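Local atomic coordinates of pyridine synthase TbtD (Thermobispora bispora, PDB entry 5WA4), a protein that probably catalyses the formal [4+2] aza-cycloaddition that forms the central pyridine of the thiopeptide antibiotic thiomuracin, working on a precursor that carries an N-terminal leader peptide. Residues Asp170-Leu179 with His245-Arg254; Tyr216-Leu227 with Leu341-Tyr350. One frame throughout, in Å; residues are numbered along the deposited sequence.

Contact 1: Asp170-Leu179 with His245-Arg254; sequences DLVVATAHAL and HVREWVRRLR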
# COMPACT_ATOMS: atom_id res chain seq x y z
N ASP E 170 9.74 -5.51 37.84
CA ASP E 170 10.86 -6.38 38.17
C ASP E 170 11.01 -7.53 37.14
O ASP E 170 12.07 -7.69 36.53
CB ASP E 170 10.72 -6.97 39.59
CG ASP E 170 10.81 -5.91 40.71
OD1 ASP E 170 11.36 -4.82 40.51
OD2 ASP E 170 10.33 -6.21 41.84
N LEU E 171 9.94 -8.31 36.93
CA LEU E 171 9.99 -9.44 36.01
C LEU E 171 10.39 -9.03 34.61
O LEU E 171 11.32 -9.60 34.02
CB LEU E 171 8.64 -10.16 35.96
CG LEU E 171 8.26 -10.79 37.29
CD1 LEU E 171 6.97 -11.61 37.19
CD2 LEU E 171 9.43 -11.61 37.84
N VAL E 172 9.71 -8.03 34.06
CA VAL E 172 10.00 -7.55 32.72
C VAL E 172 11.47 -7.14 32.57
O VAL E 172 12.14 -7.55 31.64
CB VAL E 172 9.06 -6.38 32.34
CG1 VAL E 172 9.73 -5.38 31.43
CG2 VAL E 172 7.78 -6.92 31.73
N VAL E 173 11.97 -6.33 33.49
CA VAL E 173 13.36 -5.89 33.45
C VAL E 173 14.34 -7.08 33.57
O VAL E 173 15.36 -7.11 32.88
CB VAL E 173 13.67 -4.88 34.60
CG1 VAL E 173 15.14 -4.51 34.63
CG2 VAL E 173 12.82 -3.64 34.46
N ALA E 174 14.02 -8.04 34.43
CA ALA E 174 14.94 -9.13 34.75
C ALA E 174 15.14 -10.06 33.55
O ALA E 174 16.28 -10.45 33.24
CB ALA E 174 14.44 -9.91 35.95
N THR E 175 14.03 -10.39 32.90
CA THR E 175 14.06 -11.18 31.68
C THR E 175 14.90 -10.52 30.57
O THR E 175 15.71 -11.20 29.90
CB THR E 175 12.64 -11.45 31.19
OG1 THR E 175 11.92 -12.13 32.22
CG2 THR E 175 12.65 -12.32 29.95
N ALA E 176 14.74 -9.21 30.37
CA ALA E 176 15.49 -8.55 29.30
C ALA E 176 16.96 -8.46 29.64
O ALA E 176 17.79 -8.38 28.74
CB ALA E 176 14.96 -7.17 29.02
N HIS E 177 17.30 -8.46 30.93
CA HIS E 177 18.71 -8.32 31.29
C HIS E 177 19.41 -9.68 31.24
O HIS E 177 20.49 -9.83 30.66
CB HIS E 177 18.89 -7.70 32.68
CG HIS E 177 20.31 -7.30 32.97
ND1 HIS E 177 21.07 -6.57 32.08
CD2 HIS E 177 21.11 -7.58 34.02
CE1 HIS E 177 22.28 -6.40 32.59
NE2 HIS E 177 22.33 -7.00 33.76
N ALA E 178 18.76 -10.68 31.83
CA ALA E 178 19.35 -11.99 31.99
C ALA E 178 19.27 -12.83 30.72
O ALA E 178 20.26 -13.42 30.30
CB ALA E 178 18.68 -12.72 33.15
N LEU E 179 18.09 -12.90 30.12
CA LEU E 179 17.87 -13.82 29.02
C LEU E 179 18.05 -13.22 27.63
O LEU E 179 17.68 -13.87 26.65
CB LEU E 179 16.48 -14.43 29.12
CG LEU E 179 16.24 -15.35 30.31
CD1 LEU E 179 15.33 -14.67 31.32
CD2 LEU E 179 15.63 -16.68 29.87
N HIS E 245 12.42 -13.11 44.34
CA HIS E 245 11.52 -13.50 43.25
C HIS E 245 12.05 -13.21 41.83
O HIS E 245 11.57 -13.81 40.85
CB HIS E 245 10.17 -12.80 43.41
CG HIS E 245 10.22 -11.37 42.98
ND1 HIS E 245 10.96 -10.42 43.64
CD2 HIS E 245 9.68 -10.76 41.90
CE1 HIS E 245 10.85 -9.27 43.01
NE2 HIS E 245 10.08 -9.44 41.95
N VAL E 246 12.97 -12.26 41.69
CA VAL E 246 13.62 -12.03 40.41
C VAL E 246 14.52 -13.22 40.09
O VAL E 246 14.53 -13.72 38.96
CB VAL E 246 14.44 -10.71 40.41
CG1 VAL E 246 15.61 -10.77 39.42
CG2 VAL E 246 13.54 -9.54 40.09
N ARG E 247 15.26 -13.68 41.10
CA ARG E 247 16.17 -14.80 40.93
C ARG E 247 15.46 -16.07 40.52
O ARG E 247 15.97 -16.80 39.66
CB ARG E 247 16.99 -15.06 42.20
CG ARG E 247 18.10 -14.11 42.23
CD ARG E 247 19.42 -14.80 41.91
NE ARG E 247 20.15 -13.86 41.07
CZ ARG E 247 21.25 -14.12 40.37
NH1 ARG E 247 21.84 -15.30 40.43
NH2 ARG E 247 21.78 -13.19 39.59
N GLU E 248 14.28 -16.33 41.07
CA GLU E 248 13.68 -17.57 40.64
C GLU E 248 13.03 -17.41 39.30
O GLU E 248 12.94 -18.38 38.55
CB GLU E 248 12.69 -18.14 41.63
CG GLU E 248 13.43 -19.08 42.51
CD GLU E 248 12.90 -20.51 42.47
OE1 GLU E 248 11.89 -20.78 41.77
OE2 GLU E 248 13.58 -21.38 43.07
N TRP E 249 12.62 -16.19 38.97
CA TRP E 249 12.03 -15.97 37.67
C TRP E 249 13.06 -16.33 36.62
O TRP E 249 12.79 -17.18 35.79
CB TRP E 249 11.56 -14.54 37.48
CG TRP E 249 10.87 -14.35 36.15
CD1 TRP E 249 11.29 -13.57 35.10
CD2 TRP E 249 9.65 -14.98 35.72
NE1 TRP E 249 10.39 -13.67 34.05
CE2 TRP E 249 9.38 -14.53 34.42
CE3 TRP E 249 8.77 -15.88 36.32
CZ2 TRP E 249 8.28 -14.95 33.71
CZ3 TRP E 249 7.67 -16.29 35.61
CH2 TRP E 249 7.43 -15.83 34.32
N VAL E 250 14.20 -15.66 36.66
CA VAL E 250 15.26 -15.92 35.70
C VAL E 250 15.60 -17.41 35.62
O VAL E 250 15.50 -18.03 34.56
CB VAL E 250 16.53 -15.15 36.03
CG1 VAL E 250 17.67 -15.65 35.14
CG2 VAL E 250 16.32 -13.65 35.84
N ARG E 251 15.92 -17.98 36.77
CA ARG E 251 16.38 -19.37 36.87
C ARG E 251 15.43 -20.39 36.23
O ARG E 251 15.85 -21.47 35.81
CB ARG E 251 16.61 -19.72 38.34
CG ARG E 251 17.16 -21.07 38.56
CD ARG E 251 17.04 -21.50 39.97
NE ARG E 251 17.25 -20.37 40.84
CZ ARG E 251 16.56 -20.16 41.96
NH1 ARG E 251 15.69 -21.07 42.39
NH2 ARG E 251 16.83 -19.09 42.68
N ARG E 252 14.17 -20.02 36.13
CA ARG E 252 13.07 -20.88 35.69
C ARG E 252 12.78 -20.63 34.21
O ARG E 252 12.08 -21.40 33.55
CB ARG E 252 11.83 -20.59 36.54
CG ARG E 252 10.59 -21.41 36.27
CD ARG E 252 9.75 -21.46 37.55
NE ARG E 252 9.96 -22.69 38.34
CZ ARG E 252 9.57 -22.85 39.60
NH1 ARG E 252 8.97 -21.85 40.25
NH2 ARG E 252 9.80 -24.00 40.23
N LEU E 253 13.32 -19.53 33.70
CA LEU E 253 13.08 -19.16 32.31
C LEU E 253 14.25 -19.62 31.44
O LEU E 253 14.07 -19.89 30.26
CB LEU E 253 12.89 -17.65 32.16
CG LEU E 253 11.49 -17.09 32.00
CD1 LEU E 253 11.56 -15.73 31.34
CD2 LEU E 253 10.65 -18.04 31.20
N ARG E 254 15.45 -19.71 32.03
CA ARG E 254 16.63 -20.11 31.26
C ARG E 254 16.44 -21.46 30.58
O ARG E 254 16.71 -21.57 29.38
CB ARG E 254 17.88 -20.11 32.14
CG ARG E 254 19.06 -19.46 31.43
CD ARG E 254 20.30 -19.39 32.30
NE ARG E 254 20.72 -18.01 32.58
CZ ARG E 254 20.66 -17.44 33.78
NH1 ARG E 254 20.23 -18.15 34.83
NH2 ARG E 254 21.05 -16.18 33.94
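H245 opens a buried packing of two helices, 164-178 and 244-265, in the helical part of TbtD; the short axes run 9.6 Å apart and cross at -48°. The carboxylate of D170 stands at the edge of the H245 imidazole, with OD2 3.2 Å from NE2, while OD1 of D170 is engaged by R226 in a salt bridge. Next to it, the small branched V246 puts CG1 3.8 Å from A174 CB, and its other methyl meets D170 CB. W249 is the polar and aromatic centre. With its CG anti to the backbone N (chi1 -176°), the indole reaches across beside helix 164-178, where L171 CD2 lies over one face in a CH-pi contact, 3.9 Å from the centroid of the five-membered ring. L253 CG lies over the rim of the opposite face. In the ring plane, NE1 donates to T175 OG1 at 2.8 Å with a bent N-H...O angle of 135°. That hydroxyl donates in turn to L171 O of its own helix, and T321 of helix 307-328 bonds to both OG1 and NE1. V250 then sets both methyls against A178 CB. At L253 the packing is mostly aliphatic: L179 CD2 packs 3.7 Å from L253 CB, and L253 CD1 lies 3.8 Å from T175 CG2.

Contact 2: Tyr216-Leu227 with Leu341-Tyr350; sequences YARNREAFTERL and LAADAAADVY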
# COMPACT_ATOMS: atom_id res chain seq x y z
N TYR E 216 7.65 9.60 34.54
CA TYR E 216 8.94 9.01 34.80
C TYR E 216 9.86 10.02 35.49
O TYR E 216 10.38 9.75 36.58
CB TYR E 216 9.59 8.50 33.51
CG TYR E 216 11.01 8.06 33.75
CD1 TYR E 216 11.29 6.89 34.46
CD2 TYR E 216 12.07 8.85 33.33
CE1 TYR E 216 12.60 6.50 34.70
CE2 TYR E 216 13.36 8.48 33.56
CZ TYR E 216 13.63 7.31 34.24
OH TYR E 216 14.94 6.97 34.46
N ALA E 217 10.05 11.18 34.87
CA ALA E 217 11.05 12.14 35.34
C ALA E 217 10.76 12.68 36.74
O ALA E 217 11.68 13.05 37.46
CB ALA E 217 11.18 13.28 34.35
N ARG E 218 9.48 12.72 37.14
CA ARG E 218 9.11 13.11 38.51
C ARG E 218 9.65 12.11 39.51
O ARG E 218 9.87 12.42 40.68
CB ARG E 218 7.60 13.24 38.70
CG ARG E 218 7.01 14.45 38.03
CD ARG E 218 5.48 14.50 38.04
NE ARG E 218 4.85 13.19 37.99
CZ ARG E 218 3.66 12.97 37.43
NH1 ARG E 218 3.02 13.97 36.83
NH2 ARG E 218 3.13 11.75 37.44
N ASN E 219 9.86 10.89 39.02
CA ASN E 219 10.31 9.82 39.87
C ASN E 219 11.62 9.19 39.43
O ASN E 219 11.93 8.07 39.85
CB ASN E 219 9.22 8.77 39.93
CG ASN E 219 7.93 9.35 40.42
OD1 ASN E 219 7.76 9.56 41.62
ND2 ASN E 219 7.02 9.64 39.51
N ARG E 220 12.40 9.91 38.63
CA ARG E 220 13.61 9.35 38.03
C ARG E 220 14.44 8.53 39.01
O ARG E 220 14.72 7.37 38.73
CB ARG E 220 14.49 10.43 37.41
CG ARG E 220 15.86 9.91 37.03
CD ARG E 220 16.37 10.55 35.74
NE ARG E 220 16.41 12.01 35.78
CZ ARG E 220 15.53 12.81 35.18
NH1 ARG E 220 14.52 12.30 34.48
NH2 ARG E 220 15.67 14.13 35.28
N GLU E 221 14.78 9.09 40.17
CA GLU E 221 15.68 8.41 41.10
C GLU E 221 15.16 7.07 41.62
O GLU E 221 15.93 6.14 41.84
CB GLU E 221 16.00 9.32 42.29
CG GLU E 221 17.10 8.75 43.18
CD GLU E 221 17.39 9.59 44.39
OE1 GLU E 221 17.39 10.83 44.26
OE2 GLU E 221 17.62 9.02 45.48
N ALA E 222 13.85 6.97 41.82
CA ALA E 222 13.26 5.72 42.30
C ALA E 222 13.31 4.60 41.24
O ALA E 222 13.59 3.44 41.57
CB ALA E 222 11.83 5.95 42.75
N PHE E 223 13.05 4.96 39.98
CA PHE E 223 13.04 3.97 38.90
C PHE E 223 14.44 3.49 38.54
O PHE E 223 14.65 2.29 38.39
CB PHE E 223 12.36 4.53 37.64
CG PHE E 223 10.86 4.44 37.67
CD1 PHE E 223 10.23 3.27 37.36
CD2 PHE E 223 10.10 5.54 38.03
CE1 PHE E 223 8.85 3.17 37.40
CE2 PHE E 223 8.74 5.45 38.06
CZ PHE E 223 8.11 4.26 37.76
N THR E 224 15.37 4.42 38.36
CA THR E 224 16.71 4.07 37.92
C THR E 224 17.40 3.18 38.92
O THR E 224 18.12 2.25 38.54
CB THR E 224 17.58 5.30 37.72
OG1 THR E 224 17.46 6.16 38.86
CG2 THR E 224 17.19 6.05 36.46
N GLU E 225 17.20 3.45 40.20
CA GLU E 225 17.94 2.70 41.20
C GLU E 225 17.27 1.36 41.54
O GLU E 225 17.94 0.44 42.04
CB GLU E 225 18.18 3.57 42.45
CG GLU E 225 19.37 4.53 42.23
CD GLU E 225 19.47 5.63 43.27
OE1 GLU E 225 18.49 5.83 44.03
OE2 GLU E 225 20.51 6.32 43.32
N ARG E 226 15.98 1.21 41.23
CA ARG E 226 15.40 -0.13 41.27
C ARG E 226 15.80 -0.98 40.04
O ARG E 226 15.93 -2.19 40.14
CB ARG E 226 13.89 -0.06 41.38
CG ARG E 226 13.33 -1.38 41.82
CD ARG E 226 11.84 -1.42 41.78
NE ARG E 226 11.38 -2.71 42.28
CZ ARG E 226 11.28 -3.01 43.58
NH1 ARG E 226 11.64 -2.12 44.48
NH2 ARG E 226 10.83 -4.20 43.97
N LEU E 227 16.02 -0.33 38.90
CA LEU E 227 16.42 -1.05 37.70
C LEU E 227 17.86 -1.54 37.84
O LEU E 227 18.16 -2.69 37.51
CB LEU E 227 16.24 -0.17 36.46
CG LEU E 227 16.79 -0.69 35.13
CD1 LEU E 227 15.80 -0.36 34.04
CD2 LEU E 227 18.13 -0.09 34.79
N LEU E 341 8.17 2.55 31.18
CA LEU E 341 8.98 3.02 32.30
C LEU E 341 10.31 2.26 32.41
O LEU E 341 11.33 2.83 32.81
CB LEU E 341 8.19 2.92 33.61
CG LEU E 341 7.02 3.90 33.72
CD1 LEU E 341 6.10 3.60 34.90
CD2 LEU E 341 7.56 5.33 33.79
N ALA E 342 10.32 0.97 32.07
CA ALA E 342 11.59 0.24 32.10
C ALA E 342 12.53 0.87 31.11
O ALA E 342 13.68 1.15 31.44
CB ALA E 342 11.40 -1.21 31.80
N ALA E 343 12.04 1.14 29.91
CA ALA E 343 12.92 1.65 28.86
C ALA E 343 13.45 3.06 29.17
O ALA E 343 14.60 3.38 28.87
CB ALA E 343 12.23 1.61 27.49
N ASP E 344 12.62 3.91 29.76
CA ASP E 344 13.10 5.21 30.25
C ASP E 344 14.23 5.02 31.28
O ASP E 344 15.27 5.64 31.18
CB ASP E 344 11.96 6.05 30.86
CG ASP E 344 11.19 6.88 29.83
OD1 ASP E 344 11.67 7.04 28.68
OD2 ASP E 344 10.08 7.37 30.16
N ALA E 345 14.00 4.15 32.27
CA ALA E 345 14.99 3.86 33.30
C ALA E 345 16.30 3.32 32.71
O ALA E 345 17.38 3.81 33.04
CB ALA E 345 14.43 2.89 34.29
N ALA E 346 16.19 2.31 31.84
CA ALA E 346 17.35 1.75 31.18
C ALA E 346 18.12 2.80 30.41
O ALA E 346 19.33 2.85 30.49
CB ALA E 346 16.95 0.63 30.25
N ALA E 347 17.42 3.65 29.68
CA ALA E 347 18.08 4.67 28.87
C ALA E 347 18.92 5.59 29.75
O ALA E 347 20.00 6.06 29.34
CB ALA E 347 17.05 5.48 28.08
N ASP E 348 18.45 5.83 30.97
CA ASP E 348 19.20 6.70 31.87
C ASP E 348 20.45 5.99 32.36
O ASP E 348 21.56 6.47 32.14
CB ASP E 348 18.33 7.13 33.04
CG ASP E 348 17.77 8.52 32.84
OD1 ASP E 348 18.48 9.36 32.24
OD2 ASP E 348 16.60 8.76 33.25
N VAL E 349 20.25 4.84 32.98
CA VAL E 349 21.32 4.11 33.64
C VAL E 349 22.45 3.76 32.70
O VAL E 349 23.61 3.92 33.06
CB VAL E 349 20.83 2.81 34.28
CG1 VAL E 349 21.99 2.08 34.93
CG2 VAL E 349 19.72 3.11 35.29
N TYR E 350 22.10 3.30 31.50
CA TYR E 350 23.09 2.78 30.55
C TYR E 350 23.54 3.85 29.54
O TYR E 350 24.44 3.61 28.72
CB TYR E 350 22.53 1.54 29.83
CG TYR E 350 22.33 0.41 30.82
CD1 TYR E 350 23.42 -0.28 31.35
CD2 TYR E 350 21.06 0.06 31.28
CE1 TYR E 350 23.24 -1.30 32.28
CE2 TYR E 350 20.88 -0.96 32.21
CZ TYR E 350 21.97 -1.64 32.71
OH TYR E 350 21.79 -2.65 33.64
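Y216 OH donates to D348 OD2 over 2.7 Å, the one hydrogen bond between the two segments, where helix 332-352 passes over the junction of helices 205-218 and 220-235. The carboxylate oxygen lies in the plane of the phenol, at its edge, and receives the proton on its anti lone pair; D348 OD1 instead forms a salt bridge with R220 of the second subunit, another copy of the protein. Within the chain, R220 runs its aliphatic part beside D348 OD2, but NE stays 4.1 Å from that oxygen, too far for a salt bridge, since the guanidinium is used across the subunit interface on D348 of the neighbouring copy. The Y216 ring enters a hole formed by L341, D344, A345 and D348 as a knob, and D344 CB sits almost exactly over its centre, 3.6 Å from the centroid and 7° off the normal. The carboxylate of D344 is turned to R192, whose salt bridge with OD1 answers its buried charge. T224 OG1 is satisfied inside its own helix: chi1 of 48° swings the hydroxyl back to R220 O, a carbonyl that also takes T224 N, and leaves CG2 to face D348 CB. The remaining contacts are largely apolar. L227 is a second knob, among A342, A345, A346 and V349; its CD1 comes 3.5 Å from A345 CB. The helices cross at -79°, and the small A345 suits their close approach, its CA 4.9 Å from T224 CA. F223 CZ meets L341 CD1 at 3.6 Å, and both residues also touch the bound peptide. A carboxylate shared between a tyrosine of its own chain and an arginine of the next couples helix packing to subunit pairing, and the nearby positive charge would probably favour the ionised form of D348.

Overall arrangement
Contact 1 and contact 2 lie about 18 Å apart, centre to centre, on the same side of the chain's centre, within the helical part that follows the four-stranded antiparallel sheet. Their segments alternate along the chain: 170-179, 216-227, 245-254, then 341-350. Helices 220-235 and 244-265 follow one another, so a single short connection leads from contact 2 to contact 1. The two touch directly: D170 OD1 and R226 NE form a salt bridge at 2.8 Å, and V173 packs on A342 and L227. Helix 164-178 therefore meets elements of both, joining an interior packing to one that faces the second subunit and the bound peptide.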